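PDB 3KYJ: putative histidine protein kinase from Rhodobacter sphaeroides, which probably relays signals from chemoreceptors to the flagellar motors by phosphotransfer, the crystallised piece being its histidine phosphotransfer (Hpt) domain. Local coordinates for residues Ala70-Asp75 / Gln127-Ile132. Residues are numbered along the deposited sequence; the frame is centred on the assembly and turned at random. Where two conformers were deposited one is given.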
loop_
_atom_site.group_PDB
_atom_site.type_symbol
_atom_site.label_atom_id
_atom_site.label_comp_id
_atom_site.label_asym_id
_atom_site.label_seq_id
_atom_site.Cartn_x
_atom_site.Cartn_y
_atom_site.Cartn_z
ATOM N N ALA A 70 -10.688 8.066 -0.636
ATOM C CA ALA A 70 -10.182 7.030 0.257
ATOM C C ALA A 70 -9.308 7.650 1.348
ATOM O O ALA A 70 -9.351 7.228 2.517
ATOM C CB ALA A 70 -9.405 5.973 -0.539
ATOM N N HIS A 71 -8.531 8.676 0.996
ATOM C CA HIS A 71 -7.642 9.297 1.954
ATOM C C HIS A 71 -8.428 9.936 3.091
ATOM O O HIS A 71 -8.054 9.824 4.254
ATOM C CB HIS A 71 -6.693 10.309 1.285
ATOM C CG HIS A 71 -5.651 10.831 2.218
ATOM N ND1 HIS A 71 -5.557 12.159 2.567
ATOM C CD2 HIS A 71 -4.726 10.181 2.963
ATOM C CE1 HIS A 71 -4.575 12.314 3.440
ATOM N NE2 HIS A 71 -4.046 11.129 3.686
ATOM N N LEU A 72 -9.499 10.647 2.767
ATOM C CA LEU A 72 -10.255 11.278 3.837
ATOM C C LEU A 72 -10.935 10.234 4.718
ATOM O O LEU A 72 -11.023 10.421 5.936
ATOM C CB LEU A 72 -11.279 12.270 3.307
ATOM C CG LEU A 72 -10.756 13.664 2.982
ATOM C CD1 LEU A 72 -11.921 14.648 3.034
ATOM C CD2 LEU A 72 -9.646 14.149 3.895
ATOM N N CYS A 73 -11.401 9.130 4.128
ATOM C CA CYS A 73 -11.913 8.018 4.937
ATOM C C CYS A 73 -10.841 7.543 5.912
ATOM O O CYS A 73 -11.112 7.329 7.094
ATOM C CB CYS A 73 -12.373 6.858 4.062
ATOM S SG CYS A 73 -13.830 7.165 3.082
ATOM N N GLU A 74 -9.614 7.391 5.418
ATOM C CA GLU A 74 -8.510 6.884 6.228
ATOM C C GLU A 74 -8.207 7.834 7.365
ATOM O O GLU A 74 -7.945 7.391 8.494
ATOM C CB GLU A 74 -7.262 6.668 5.357
ATOM C CG GLU A 74 -6.132 5.934 6.053
ATOM C CD GLU A 74 -4.879 5.915 5.210
ATOM O OE1 GLU A 74 -4.748 5.006 4.381
ATOM O OE2 GLU A 74 -4.039 6.815 5.367
ATOM N N ASP A 75 -8.268 9.140 7.094
ATOM C CA ASP A 75 -8.057 10.132 8.140
ATOM C C ASP A 75 -9.080 9.960 9.268
ATOM O O ASP A 75 -8.725 10.016 10.457
ATOM C CB ASP A 75 -8.199 11.551 7.595
ATOM C CG ASP A 75 -6.990 12.014 6.788
ATOM O OD1 ASP A 75 -5.948 11.320 6.724
ATOM O OD2 ASP A 75 -7.111 13.102 6.208
ATOM N N GLN A 127 -19.247 15.619 3.906
ATOM C CA GLN A 127 -19.662 14.888 5.114
ATOM C C GLN A 127 -18.448 14.403 5.879
ATOM O O GLN A 127 -18.378 14.488 7.091
ATOM C CB GLN A 127 -20.552 13.706 4.741
ATOM C CG GLN A 127 -21.927 14.101 4.230
ATOM C CD GLN A 127 -22.750 12.915 3.773
ATOM O OE1 GLN A 127 -22.603 11.808 4.289
ATOM N NE2 GLN A 127 -23.625 13.142 2.799
ATOM N N LEU A 128 -17.472 13.878 5.160
ATOM C CA LEU A 128 -16.252 13.449 5.817
ATOM C C LEU A 128 -15.558 14.634 6.482
ATOM O O LEU A 128 -15.152 14.542 7.643
ATOM C CB LEU A 128 -15.314 12.766 4.827
ATOM C CG LEU A 128 -15.746 11.383 4.349
ATOM C CD1 LEU A 128 -15.025 11.044 3.066
ATOM C CD2 LEU A 128 -15.465 10.275 5.393
ATOM N N ARG A 129 -15.446 15.770 5.776
ATOM C CA ARG A 129 -14.725 16.895 6.342
ATOM C C ARG A 129 -15.449 17.416 7.587
ATOM O O ARG A 129 -14.804 17.809 8.545
ATOM C CB ARG A 129 -14.569 18.035 5.321
ATOM C CG ARG A 129 -13.628 17.717 4.186
ATOM C CD ARG A 129 -13.268 19.007 3.391
ATOM N NE ARG A 129 -12.705 18.721 2.059
ATOM C CZ ARG A 129 -11.492 18.213 1.863
ATOM N NH1 ARG A 129 -10.701 17.916 2.890
ATOM N NH2 ARG A 129 -11.064 17.987 0.638
ATOM N N SER A 130 -16.781 17.416 7.540
ATOM C CA SER A 130 -17.609 17.875 8.658
ATOM C C SER A 130 -17.427 16.974 9.885
ATOM O O SER A 130 -17.199 17.472 10.978
ATOM C CB SER A 130 -19.084 17.862 8.261
ATOM O OG SER A 130 -19.898 18.073 9.416
ATOM N N LYS A 131 -17.538 15.658 9.701
ATOM C CA LYS A 131 -17.370 14.735 10.819
ATOM C C LYS A 131 -15.946 14.837 11.369
ATOM O O LYS A 131 -15.751 14.886 12.568
ATOM C CB LYS A 131 -17.715 13.311 10.426
ATOM C CG LYS A 131 -17.686 12.346 11.617
ATOM C CD LYS A 131 -18.581 12.807 12.752
ATOM C CE LYS A 131 -18.837 11.633 13.705
ATOM N NZ LYS A 131 -19.595 12.054 14.921
ATOM N N ILE A 132 -14.950 14.899 10.493
ATOM C CA ILE A 132 -13.569 15.046 10.952
ATOM C C ILE A 132 -13.394 16.285 11.836
ATOM O O ILE A 132 -12.795 16.217 12.912
ATOM C CB ILE A 132 -12.588 15.046 9.763
ATOM C CG1 ILE A 132 -12.495 13.635 9.178
ATOM C CG2 ILE A 132 -11.214 15.511 10.192
ATOM C CD1 ILE A 132 -11.773 13.581 7.816
#
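Leu-72 reaches across to Leu-128, Arg-129 and Ile-132, its CB meeting Leu-128 and its terminal methyls lying against Arg-129. CB lies 3.9 Å from Leu-128 CD1, the same methyl that approaches Cys-73 SG at 4.1 Å, so that one leucine branch touches two consecutive residues of the facing helix. Further out, in the conformer described, Leu-72 CD1 sits over one face of the Arg-129 guanidinium, displaced toward its rim, with NH1 nearest at 3.5 Å. The two side chains cross at about a right angle. Arg-129 runs extended from CG, itself 3.7 Å from Leu-72 CD1, to NE; chi4 of -71° then swings CZ out of the line of the chain, to 3.8 Å from the same methyl. Ile-132 adds its CD1, 3.8 Å from Leu-72 O and 4.1 Å from Asp-75 CB. The contact is mainly van der Waals; Asp-75 OD2 and Arg-129 NH1 stay 6.9 Å apart, too far for a salt bridge. The local axes run nearly parallel, 20° apart. Cys-73 and Leu-128 continue onto helix 89-112 through Ala-98 and Ile-94, while Leu-76, further along helix 64-82, also touches Leu-128 and Ile-132. Glu-74 OE1 is hydrogen-bonded to ND1 of His-52, the predicted phosphorylation site, and OE2 forms a salt bridge with Lys-55 NZ. Helix 122-135 packs beside helices 64-82 and 89-112 of the four-helix bundle characteristic of Hpt domains, while another face of helix 64-82 meets helix 40-60.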